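Local coordinates for phosphoribosyltransferase (Thermus thermophilus, PDB 1WD5), which probably acts as a phosphoribosyltransferase of the type I family, transferring a sugar group, although its substrate is unknown, at residues G33-A38 against L49-V54; V54-A59 against E64-A69; E75-P80 against V143-P148; A138-V143 against A168-V173. All coordinates share one frame; numbering follows the deposited sequence.

One mixed sheet runs through all four contacts, and the protein serves as a worked example of how a type I phosphoribosyltransferase fold is assembled around it. Contact 1 fixes helix 33-45 to strand 48-59, and contact 2 continues along the same strand into the hairpin with strand 66-71, its centre about 19 Å away. Contacts 3 and 4, with centres about 10 Å apart, both use helix 134-144, and their segments alternate along the chain. That helix reaches edge strand 76-78 in contact 3 and the approach to the opposite edge strand, 171-174, in contact 4. Val54, shared by contacts 1 and 2, packs on Val142, tying the strand to the helix.

Contact 1: G33-A38 against L49-V54; sequences GGVVVA and LDVVLV
Leu49 reaches Ala38 across a beta-alpha-beta unit, formed by strand 26-29, helix 33-45 and strand 48-59 within the phosphoribosyltransferase fold. The segments of helix and strand run nearly antiparallel, at 165°, with axes 8.9 Å apart. From CB, which points at the helix, the Leu49 chain extends with CG anti to the backbone N (chi1 179°), and CB and CG serve mainly as a stem carrying the two methyls across. CD2 does the touching: it lies 3.6 Å from Ala38 CB and 3.8 Å from Ala38 C, and is more distant, 4.5 Å, from Val35 O. The other branch, CD1, approaches CG1 of Val35 at 4.5 Å. Outside the pair, Leu203 of helix 196-204 and Trp206 cover Leu49 further, while the same helix packs on Val35 through Val199 and Ile202. Asp50, between the two strand residues that touch the helix, turns its CB away from it and forms a salt bridge with Arg110. One turn back along the helix the packing is looser, for Val35 CG2 comes no nearer to Val51 CG2 than 4.3 Å.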
loop_
_atom_site.group_PDB
_atom_site.type_symbol
_atom_site.label_atom_id
_atom_site.label_comp_id
_atom_site.label_asym_id
_atom_site.label_seq_id
_atom_site.Cartn_x
_atom_site.Cartn_y
_atom_site.Cartn_z
ATOM N N GLY A 33 7.255 3.660 -6.050
ATOM C CA GLY A 33 8.413 2.851 -5.712
ATOM C C GLY A 33 8.018 1.520 -5.092
ATOM O O GLY A 33 8.704 0.508 -5.268
ATOM N N GLY A 34 6.904 1.524 -4.366
ATOM C CA GLY A 34 6.431 0.310 -3.730
ATOM C C GLY A 34 6.102 -0.797 -4.714
ATOM O O GLY A 34 6.164 -1.979 -4.372
ATOM N N VAL A 35 5.753 -0.427 -5.942
ATOM C CA VAL A 35 5.412 -1.418 -6.953
ATOM C C VAL A 35 6.647 -2.221 -7.338
ATOM O O VAL A 35 6.541 -3.393 -7.681
ATOM C CB VAL A 35 4.795 -0.753 -8.209
ATOM C CG1 VAL A 35 4.541 -1.797 -9.291
ATOM C CG2 VAL A 35 3.481 -0.072 -7.842
ATOM N N VAL A 36 7.821 -1.599 -7.268
ATOM C CA VAL A 36 9.058 -2.307 -7.596
ATOM C C VAL A 36 9.325 -3.383 -6.551
ATOM O O VAL A 36 9.627 -4.532 -6.888
ATOM C CB VAL A 36 10.272 -1.357 -7.641
ATOM C CG1 VAL A 36 11.538 -2.156 -7.909
ATOM C CG2 VAL A 36 10.076 -0.312 -8.730
ATOM N N VAL A 37 9.214 -3.013 -5.276
ATOM C CA VAL A 37 9.438 -3.973 -4.205
ATOM C C VAL A 37 8.393 -5.081 -4.312
ATOM O O VAL A 37 8.712 -6.262 -4.177
ATOM C CB VAL A 37 9.327 -3.316 -2.808
ATOM C CG1 VAL A 37 9.631 -4.350 -1.727
ATOM C CG2 VAL A 37 10.305 -2.132 -2.696
ATOM N N ALA A 38 7.145 -4.689 -4.561
ATOM C CA ALA A 38 6.036 -5.637 -4.676
ATOM C C ALA A 38 6.228 -6.639 -5.819
ATOM O O ALA A 38 5.941 -7.834 -5.676
ATOM C CB ALA A 38 4.728 -4.878 -4.868
ATOM N N LEU A 49 1.145 -9.920 -9.024
ATOM C CA LEU A 49 1.368 -8.505 -8.739
ATOM C C LEU A 49 0.283 -7.572 -9.263
ATOM O O LEU A 49 -0.229 -7.741 -10.368
ATOM C CB LEU A 49 2.728 -8.078 -9.303
ATOM C CG LEU A 49 3.225 -6.630 -9.168
ATOM C CD1 LEU A 49 2.515 -5.731 -10.157
ATOM C CD2 LEU A 49 3.025 -6.144 -7.740
ATOM N N ASP A 50 -0.072 -6.592 -8.441
ATOM C CA ASP A 50 -1.052 -5.584 -8.822
ATOM C C ASP A 50 -0.776 -4.357 -7.972
ATOM O O ASP A 50 0.067 -4.383 -7.070
ATOM C CB ASP A 50 -2.494 -6.072 -8.605
ATOM C CG ASP A 50 -3.524 -5.166 -9.277
ATOM O OD1 ASP A 50 -3.125 -4.259 -10.039
ATOM O OD2 ASP A 50 -4.734 -5.361 -9.053
ATOM N N VAL A 51 -1.474 -3.275 -8.271
ATOM C CA VAL A 51 -1.285 -2.045 -7.534
ATOM C C VAL A 51 -2.534 -1.761 -6.712
ATOM O O VAL A 51 -3.639 -2.148 -7.095
ATOM C CB VAL A 51 -1.040 -0.877 -8.506
ATOM C CG1 VAL A 51 -2.239 -0.729 -9.441
ATOM C CG2 VAL A 51 -0.804 0.403 -7.741
ATOM N N VAL A 52 -2.355 -1.109 -5.568
ATOM C CA VAL A 52 -3.490 -0.745 -4.738
ATOM C C VAL A 52 -3.637 0.748 -4.962
ATOM O O VAL A 52 -2.678 1.506 -4.806
ATOM C CB VAL A 52 -3.256 -1.070 -3.236
ATOM C CG1 VAL A 52 -1.994 -0.406 -2.727
ATOM C CG2 VAL A 52 -4.466 -0.632 -2.425
ATOM N N LEU A 53 -4.837 1.156 -5.361
ATOM C CA LEU A 53 -5.125 2.549 -5.669
ATOM C C LEU A 53 -6.158 3.116 -4.706
ATOM O O LEU A 53 -7.355 2.833 -4.818
ATOM C CB LEU A 53 -5.622 2.635 -7.113
ATOM C CG LEU A 53 -4.568 2.190 -8.139
ATOM C CD1 LEU A 53 -5.215 1.811 -9.469
ATOM C CD2 LEU A 53 -3.567 3.323 -8.330
ATOM N N VAL A 54 -5.683 3.926 -3.765
ATOM C CA VAL A 54 -6.541 4.510 -2.744
ATOM C C VAL A 54 -6.050 5.897 -2.325
ATOM O O VAL A 54 -4.926 6.290 -2.649
ATOM C CB VAL A 54 -6.547 3.619 -1.483
ATOM C CG1 VAL A 54 -6.967 2.200 -1.839
ATOM C CG2 VAL A 54 -5.158 3.603 -0.868
#

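Contact 2: V54-A59 against E64-A69; sequences VRKVGA and EFALGA
Val57 pairs with Gly68 and Leu67 in a beta hairpin whose antiparallel strands, 48-59 and 66-71, are interrupted by a classic beta bulge. Its tight part is the backbone around Val57. Val57 N donates to Gly68 O at 3.0 Å, lying well above that carbonyl plane, whereas Val57 O receives Leu67 N at 2.9 Å in a nearly straight bond (175°) directed along the C=O axis. Gly68 N adds only a weak bond to the same oxygen. Beyond the bulge, Ala59 N binds Phe65 O at 2.8 Å, and its methyl fits between two side chains: CB meets the edge of the Phe65 ring at CD2, and Leu67 CG at 3.7 Å. Leu67 has CG anti to its own carbonyl carbon (chi1 -65°), an orientation that brings CD1 to 3.6 Å from Ala59 CA. A serine in this position would probably open a gap beside Ala59 and give up the packing on Pro60, Ala86 and Leu91. The looser part lies where Lys56 and Glu64 approach. Their side chains cross at about a right angle and form only a long salt bridge, while Lys56 NZ has a hydrogen bond to Pro63 O. On the same face as Lys56, Ala69 packs against Ala138 and Val142 of helix 134-144. The aliphatic part of the lysine is more closely engaged than its charged end: CG lies 3.6 Å from Ala66 CB.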
loop_
_atom_site.group_PDB
_atom_site.type_symbol
_atom_site.label_atom_id
_atom_site.label_comp_id
_atom_site.label_asym_id
_atom_site.label_seq_id
_atom_site.Cartn_x
_atom_site.Cartn_y
_atom_site.Cartn_z
ATOM N N VAL A 54 -5.683 3.926 -3.765
ATOM C CA VAL A 54 -6.541 4.510 -2.744
ATOM C C VAL A 54 -6.050 5.897 -2.325
ATOM O O VAL A 54 -4.926 6.290 -2.649
ATOM C CB VAL A 54 -6.547 3.619 -1.483
ATOM C CG1 VAL A 54 -6.967 2.200 -1.839
ATOM C CG2 VAL A 54 -5.158 3.603 -0.868
ATOM N N ARG A 55 -6.901 6.619 -1.599
ATOM C CA ARG A 55 -6.588 7.948 -1.084
ATOM C C ARG A 55 -7.139 8.081 0.331
ATOM O O ARG A 55 -8.200 7.543 0.659
ATOM C CB ARG A 55 -7.213 9.047 -1.953
ATOM C CG ARG A 55 -6.563 9.234 -3.324
ATOM C CD ARG A 55 -5.176 9.837 -3.204
ATOM N NE ARG A 55 -5.212 11.166 -2.600
ATOM C CZ ARG A 55 -4.132 11.836 -2.208
ATOM N NH1 ARG A 55 -2.922 11.307 -2.359
ATOM N NH2 ARG A 55 -4.259 13.028 -1.645
ATOM N N LYS A 56 -6.412 8.799 1.171
ATOM C CA LYS A 56 -6.854 9.024 2.533
ATOM C C LYS A 56 -7.838 10.193 2.534
ATOM O O LYS A 56 -7.680 11.144 1.766
ATOM C CB LYS A 56 -5.653 9.357 3.417
ATOM C CG LYS A 56 -6.001 9.733 4.844
ATOM C CD LYS A 56 -5.492 11.126 5.159
ATOM C CE LYS A 56 -3.990 11.229 4.924
ATOM N NZ LYS A 56 -3.578 12.641 4.704
ATOM N N VAL A 57 -8.863 10.100 3.376
ATOM C CA VAL A 57 -9.864 11.156 3.524
ATOM C C VAL A 57 -9.540 11.777 4.878
ATOM O O VAL A 57 -9.787 11.166 5.919
ATOM C CB VAL A 57 -11.297 10.568 3.537
ATOM C CG1 VAL A 57 -12.308 11.644 3.890
ATOM C CG2 VAL A 57 -11.621 9.975 2.177
ATOM N N GLY A 58 -8.964 12.978 4.857
ATOM C CA GLY A 58 -8.571 13.641 6.087
ATOM C C GLY A 58 -9.646 14.439 6.790
ATOM O O GLY A 58 -10.683 14.748 6.212
ATOM N N ALA A 59 -9.378 14.784 8.047
ATOM C CA ALA A 59 -10.310 15.540 8.878
ATOM C C ALA A 59 -10.303 17.040 8.582
ATOM O O ALA A 59 -9.349 17.572 8.014
ATOM C CB ALA A 59 -9.985 15.305 10.343
ATOM N N GLU A 64 -3.713 15.477 8.059
ATOM C CA GLU A 64 -2.917 14.339 8.497
ATOM C C GLU A 64 -3.700 13.335 9.332
ATOM O O GLU A 64 -3.238 12.216 9.555
ATOM C CB GLU A 64 -1.682 14.809 9.271
ATOM C CG GLU A 64 -0.701 15.621 8.431
ATOM C CD GLU A 64 -0.503 15.038 7.039
ATOM O OE1 GLU A 64 -1.377 15.254 6.169
ATOM O OE2 GLU A 64 0.522 14.356 6.815
ATOM N N PHE A 65 -4.881 13.728 9.797
ATOM C CA PHE A 65 -5.695 12.819 10.590
ATOM C C PHE A 65 -6.771 12.198 9.711
ATOM O O PHE A 65 -7.675 12.885 9.229
ATOM C CB PHE A 65 -6.342 13.546 11.770
ATOM C CG PHE A 65 -7.095 12.632 12.694
ATOM C CD1 PHE A 65 -6.454 11.549 13.293
ATOM C CD2 PHE A 65 -8.442 12.840 12.957
ATOM C CE1 PHE A 65 -7.148 10.686 14.140
ATOM C CE2 PHE A 65 -9.146 11.983 13.803
ATOM C CZ PHE A 65 -8.500 10.906 14.394
ATOM N N ALA A 66 -6.665 10.887 9.522
ATOM C CA ALA A 66 -7.586 10.136 8.678
ATOM C C ALA A 66 -8.940 9.812 9.304
ATOM O O ALA A 66 -9.013 9.339 10.436
ATOM C CB ALA A 66 -6.910 8.835 8.225
ATOM N N LEU A 67 -10.010 10.064 8.554
ATOM C CA LEU A 67 -11.359 9.755 9.010
ATOM C C LEU A 67 -11.902 8.631 8.131
ATOM O O LEU A 67 -12.964 8.070 8.404
ATOM C CB LEU A 67 -12.279 10.982 8.909
ATOM C CG LEU A 67 -11.948 12.185 9.799
ATOM C CD1 LEU A 67 -13.037 13.243 9.657
ATOM C CD2 LEU A 67 -11.834 11.738 11.248
ATOM N N GLY A 68 -11.158 8.303 7.078
ATOM C CA GLY A 68 -11.570 7.244 6.171
ATOM C C GLY A 68 -10.683 7.149 4.940
ATOM O O GLY A 68 -9.563 7.658 4.937
ATOM N N ALA A 69 -11.183 6.503 3.892
ATOM C CA ALA A 69 -10.425 6.345 2.652
ATOM C C ALA A 69 -11.353 6.060 1.480
ATOM O O ALA A 69 -12.483 5.610 1.678
ATOM C CB ALA A 69 -9.413 5.201 2.797
#

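Contact 3: E75-P80 against V143-P148; sequences ELVLMP and VFQEGP
Val77 meets Gln145 where the edge strand of the sheet, 76-78, faces the C-terminal end of helix 134-144 in the phosphoribosyltransferase fold. The first shell is small. Both methyls of Val77 press on one methylene, with CG1 at 3.8 Å and CG2 at 3.9 Å from Gln145 CG, and the two side chains cross obliquely. Gln145 presents this carbon because CG stands anti to its carbonyl carbon (chi1 -65°), after which the chain bends again at chi2; it therefore takes part chiefly through its aliphatic section.

Beside this apolar touch lies a polar one mediated by water. The carboxylates of Glu75 and Glu146 come within 4.5 Å of each other, OE2 to OE2, and a single water sits between them, hydrogen-bonded to both of these oxygens. Like charges so close would be expected to repel, but Glu146 also forms salt bridges through OE2 to Lys115 and through OE1 to Arg118, which probably offset the cost.

The next shell fixes both backbones. Val77 is held in the sheet by hydrogen bonding to Ala69, as Met79, a selenomethionine, is to Leu67. Met79 and Glu75 also reach the helix at Ser141 and Val142. On the other side, a type I turn from Phe144 to Gly147 carries Gln145 and Glu146 at its two central positions, and Gly147 leaves it with a positive phi. Where the helix runs into that turn, Glu146 N bonds to Val143 O at 2.9 Å.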
loop_
_atom_site.group_PDB
_atom_site.type_symbol
_atom_site.label_atom_id
_atom_site.label_comp_id
_atom_site.label_asym_id
_atom_site.label_seq_id
_atom_site.Cartn_x
_atom_site.Cartn_y
_atom_site.Cartn_z
ATOM N N GLU A 75 -15.761 3.794 -3.946
ATOM C CA GLU A 75 -16.357 3.568 -2.631
ATOM C C GLU A 75 -15.689 4.379 -1.523
ATOM O O GLU A 75 -14.471 4.550 -1.506
ATOM C CB GLU A 75 -16.297 2.087 -2.252
ATOM C CG GLU A 75 -14.897 1.595 -1.915
ATOM C CD GLU A 75 -14.114 1.149 -3.132
ATOM O OE1 GLU A 75 -14.384 1.646 -4.247
ATOM O OE2 GLU A 75 -13.212 0.303 -2.965
ATOM N N LEU A 76 -16.506 4.876 -0.602
ATOM C CA LEU A 76 -16.019 5.645 0.535
ATOM C C LEU A 76 -16.077 4.740 1.760
ATOM O O LEU A 76 -17.140 4.225 2.105
ATOM C CB LEU A 76 -16.895 6.880 0.769
ATOM C CG LEU A 76 -16.646 7.686 2.048
ATOM C CD1 LEU A 76 -15.213 8.210 2.079
ATOM C CD2 LEU A 76 -17.637 8.844 2.110
ATOM N N VAL A 77 -14.932 4.541 2.403
ATOM C CA VAL A 77 -14.857 3.696 3.591
ATOM C C VAL A 77 -14.512 4.572 4.784
ATOM O O VAL A 77 -13.426 5.151 4.855
ATOM C CB VAL A 77 -13.783 2.601 3.430
ATOM C CG1 VAL A 77 -13.696 1.759 4.706
ATOM C CG2 VAL A 77 -14.122 1.723 2.234
ATOM N N LEU A 78 -15.447 4.669 5.720
ATOM C CA LEU A 78 -15.270 5.505 6.897
ATOM C C LEU A 78 -14.849 4.732 8.135
ATOM O O LEU A 78 -15.225 3.576 8.311
ATOM C CB LEU A 78 -16.576 6.239 7.200
ATOM C CG LEU A 78 -17.128 7.143 6.098
ATOM C CD1 LEU A 78 -18.496 7.671 6.494
ATOM C CD2 LEU A 78 -16.155 8.283 5.854
HETATM N N MSE A 79 -14.062 5.383 8.990
HETATM C CA MSE A 79 -13.633 4.773 10.242
HETATM C C MSE A 79 -14.815 4.924 11.209
HETATM O O MSE A 79 -15.668 5.794 11.021
HETATM C CB MSE A 79 -12.390 5.483 10.783
HETATM C CG MSE A 79 -11.127 5.234 9.955
HETATM SE SE MSE A 79 -10.531 3.519 10.045
HETATM C CE MSE A 79 -11.511 2.723 8.756
ATOM N N PRO A 80 -14.883 4.080 12.251
ATOM C CA PRO A 80 -15.977 4.128 13.232
ATOM C C PRO A 80 -16.223 5.481 13.901
ATOM O O PRO A 80 -17.334 5.771 14.340
ATOM C CB PRO A 80 -15.574 3.057 14.250
ATOM C CG PRO A 80 -14.777 2.082 13.423
ATOM C CD PRO A 80 -13.929 3.008 12.587
ATOM N N VAL A 143 -8.866 -2.392 1.381
ATOM C CA VAL A 143 -8.669 -3.819 1.177
ATOM C C VAL A 143 -9.505 -4.689 2.120
ATOM O O VAL A 143 -10.035 -5.714 1.703
ATOM C CB VAL A 143 -7.178 -4.196 1.326
ATOM C CG1 VAL A 143 -7.004 -5.703 1.202
ATOM C CG2 VAL A 143 -6.360 -3.480 0.252
ATOM N N PHE A 144 -9.622 -4.288 3.383
ATOM C CA PHE A 144 -10.411 -5.054 4.351
ATOM C C PHE A 144 -11.874 -5.189 3.940
ATOM O O PHE A 144 -12.518 -6.191 4.235
ATOM C CB PHE A 144 -10.335 -4.407 5.738
ATOM C CG PHE A 144 -9.145 -4.842 6.550
ATOM C CD1 PHE A 144 -8.527 -3.958 7.426
ATOM C CD2 PHE A 144 -8.652 -6.140 6.448
ATOM C CE1 PHE A 144 -7.434 -4.357 8.190
ATOM C CE2 PHE A 144 -7.562 -6.550 7.207
ATOM C CZ PHE A 144 -6.950 -5.656 8.080
ATOM N N GLN A 145 -12.401 -4.178 3.263
ATOM C CA GLN A 145 -13.790 -4.221 2.824
ATOM C C GLN A 145 -13.963 -5.103 1.592
ATOM O O GLN A 145 -15.082 -5.305 1.125
ATOM C CB GLN A 145 -14.291 -2.810 2.501
ATOM C CG GLN A 145 -14.355 -1.876 3.696
ATOM C CD GLN A 145 -15.311 -2.364 4.771
ATOM O OE1 GLN A 145 -15.092 -3.406 5.390
ATOM N NE2 GLN A 145 -16.380 -1.609 4.997
ATOM N N GLU A 146 -12.861 -5.635 1.069
ATOM C CA GLU A 146 -12.934 -6.462 -0.131
ATOM C C GLU A 146 -12.987 -7.963 0.125
ATOM O O GLU A 146 -12.887 -8.763 -0.804
ATOM C CB GLU A 146 -11.773 -6.108 -1.069
ATOM C CG GLU A 146 -11.773 -4.625 -1.436
ATOM C CD GLU A 146 -10.693 -4.236 -2.427
ATOM O OE1 GLU A 146 -9.508 -4.548 -2.182
ATOM O OE2 GLU A 146 -11.032 -3.603 -3.448
ATOM N N GLY A 147 -13.154 -8.342 1.387
ATOM C CA GLY A 147 -13.248 -9.748 1.738
ATOM C C GLY A 147 -12.040 -10.640 1.507
ATOM O O GLY A 147 -12.202 -11.778 1.068
ATOM N N PRO A 148 -10.814 -10.170 1.780
ATOM C CA PRO A 148 -9.658 -11.041 1.562
ATOM C C PRO A 148 -9.600 -12.102 2.659
ATOM O O PRO A 148 -10.111 -11.891 3.760
ATOM C CB PRO A 148 -8.486 -10.071 1.633
ATOM C CG PRO A 148 -8.951 -9.092 2.647
ATOM C CD PRO A 148 -10.383 -8.836 2.227
HETATM O O HOH W 1 -13.170 -2.157 -3.017
#

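Contact 4: A138-V143 against A168-V173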
loop_
_atom_site.group_PDB
_atom_site.type_symbol
_atom_site.label_atom_id
_atom_site.label_comp_id
_atom_site.label_asym_id
_atom_site.label_seq_id
_atom_site.Cartn_x
_atom_site.Cartn_y
_atom_site.Cartn_z
ATOM N N ALA A 138 -4.753 3.720 4.787
ATOM C CA ALA A 138 -5.845 3.920 3.846
ATOM C C ALA A 138 -5.985 2.664 2.997
ATOM O O ALA A 138 -7.097 2.218 2.706
ATOM C CB ALA A 138 -5.565 5.129 2.956
ATOM N N ALA A 139 -4.849 2.093 2.600
ATOM C CA ALA A 139 -4.861 0.882 1.785
ATOM C C ALA A 139 -5.547 -0.245 2.545
ATOM O O ALA A 139 -6.353 -0.982 1.981
ATOM C CB ALA A 139 -3.437 0.471 1.421
ATOM N N LEU A 140 -5.219 -0.379 3.827
ATOM C CA LEU A 140 -5.815 -1.417 4.661
ATOM C C LEU A 140 -7.325 -1.248 4.759
ATOM O O LEU A 140 -8.078 -2.210 4.616
ATOM C CB LEU A 140 -5.211 -1.387 6.072
ATOM C CG LEU A 140 -3.837 -2.029 6.283
ATOM C CD1 LEU A 140 -3.374 -1.784 7.710
ATOM C CD2 LEU A 140 -3.919 -3.525 6.009
ATOM N N SER A 141 -7.770 -0.019 5.005
ATOM C CA SER A 141 -9.196 0.252 5.133
ATOM C C SER A 141 -9.986 -0.208 3.918
ATOM O O SER A 141 -11.051 -0.804 4.063
ATOM C CB SER A 141 -9.431 1.744 5.371
ATOM O OG SER A 141 -8.963 2.116 6.659
ATOM N N VAL A 142 -9.470 0.064 2.722
ATOM C CA VAL A 142 -10.160 -0.335 1.499
ATOM C C VAL A 142 -10.072 -1.843 1.274
ATOM O O VAL A 142 -11.081 -2.496 1.014
ATOM C CB VAL A 142 -9.586 0.396 0.262
ATOM C CG1 VAL A 142 -10.229 -0.148 -1.008
ATOM C CG2 VAL A 142 -9.844 1.902 0.377
ATOM N N VAL A 143 -8.866 -2.392 1.381
ATOM C CA VAL A 143 -8.669 -3.819 1.177
ATOM C C VAL A 143 -9.505 -4.689 2.120
ATOM O O VAL A 143 -10.035 -5.714 1.703
ATOM C CB VAL A 143 -7.178 -4.196 1.326
ATOM C CG1 VAL A 143 -7.004 -5.703 1.202
ATOM C CG2 VAL A 143 -6.360 -3.480 0.252
ATOM N N ALA A 168 -1.584 -2.583 14.982
ATOM C CA ALA A 168 -2.836 -2.526 15.719
ATOM C C ALA A 168 -3.975 -3.036 14.846
ATOM O O ALA A 168 -5.024 -3.432 15.352
ATOM C CB ALA A 168 -3.121 -1.089 16.155
ATOM N N ARG A 169 -3.758 -3.051 13.536
ATOM C CA ARG A 169 -4.796 -3.480 12.604
ATOM C C ARG A 169 -4.503 -4.739 11.786
ATOM O O ARG A 169 -5.424 -5.376 11.275
ATOM C CB ARG A 169 -5.120 -2.327 11.645
ATOM C CG ARG A 169 -5.558 -1.040 12.331
ATOM C CD ARG A 169 -5.792 0.077 11.312
ATOM N NE ARG A 169 -6.868 -0.247 10.376
ATOM C CZ ARG A 169 -7.181 0.487 9.315
ATOM N NH1 ARG A 169 -6.501 1.595 9.045
ATOM N NH2 ARG A 169 -8.179 0.118 8.524
ATOM N N ALA A 170 -3.234 -5.107 11.649
ATOM C CA ALA A 170 -2.913 -6.290 10.862
ATOM C C ALA A 170 -1.547 -6.855 11.175
ATOM O O ALA A 170 -0.743 -6.224 11.854
ATOM C CB ALA A 170 -2.995 -5.955 9.376
ATOM N N GLU A 171 -1.292 -8.057 10.676
ATOM C CA GLU A 171 0.003 -8.681 10.874
ATOM C C GLU A 171 0.984 -7.821 10.087
ATOM O O GLU A 171 0.703 -7.422 8.953
ATOM C CB GLU A 171 0.012 -10.107 10.321
ATOM C CG GLU A 171 1.255 -10.891 10.717
ATOM C CD GLU A 171 1.335 -12.250 10.051
ATOM O OE1 GLU A 171 0.284 -12.903 9.874
ATOM O OE2 GLU A 171 2.458 -12.672 9.715
ATOM N N VAL A 172 2.120 -7.517 10.694
ATOM C CA VAL A 172 3.123 -6.698 10.040
ATOM C C VAL A 172 4.464 -7.403 9.970
ATOM O O VAL A 172 4.921 -7.991 10.953
ATOM C CB VAL A 172 3.331 -5.361 10.780
ATOM C CG1 VAL A 172 4.539 -4.633 10.207
ATOM C CG2 VAL A 172 2.082 -4.494 10.653
ATOM N N VAL A 173 5.082 -7.345 8.796
ATOM C CA VAL A 173 6.392 -7.931 8.577
ATOM C C VAL A 173 7.304 -6.787 8.149
ATOM O O VAL A 173 7.181 -6.267 7.040
ATOM C CB VAL A 173 6.359 -9.005 7.468
ATOM C CG1 VAL A 173 7.766 -9.508 7.189
ATOM C CG2 VAL A 173 5.469 -10.163 7.899
#
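The guanidinium of Arg169 has Leu140 CB over one face, displaced toward the rim near NH2, and Ser141 at its edge. There NH2 donates to Ser141 OG over 2.8 Å with an angle of 161°, and the oxygen lies only 11° out of the guanidinium plane. Arg169 reaches the helix by a chain that bends at chi3 (62°), turning the flat group onto the helix surface. Ser141 OG is also hydrogen-bonded to Glu137 O one turn earlier, so two bonds hold the hydroxyl, and the Glu137 carboxylate makes a weak, long ion pair with NH1. A leucine in place of Arg169 would probably deprive Ser141 OG of its NH2 donor and leave the Glu137 carboxylate without this distant countercharge. The neighbouring apolar touch is looser: Leu140 CD2 lies 4.3 Å from Ala170 CB, while Val151, Val153 and Leu166 complete the surroundings of that leucine. Helix 134-144 is thereby joined to the loop after helix 160-167 that leads into edge strand 171-174. This is the layered alpha/beta packing of type I phosphoribosyltransferases, in which the helix corresponding to 134-144 generally follows the loop that binds the phosphoribosyl group.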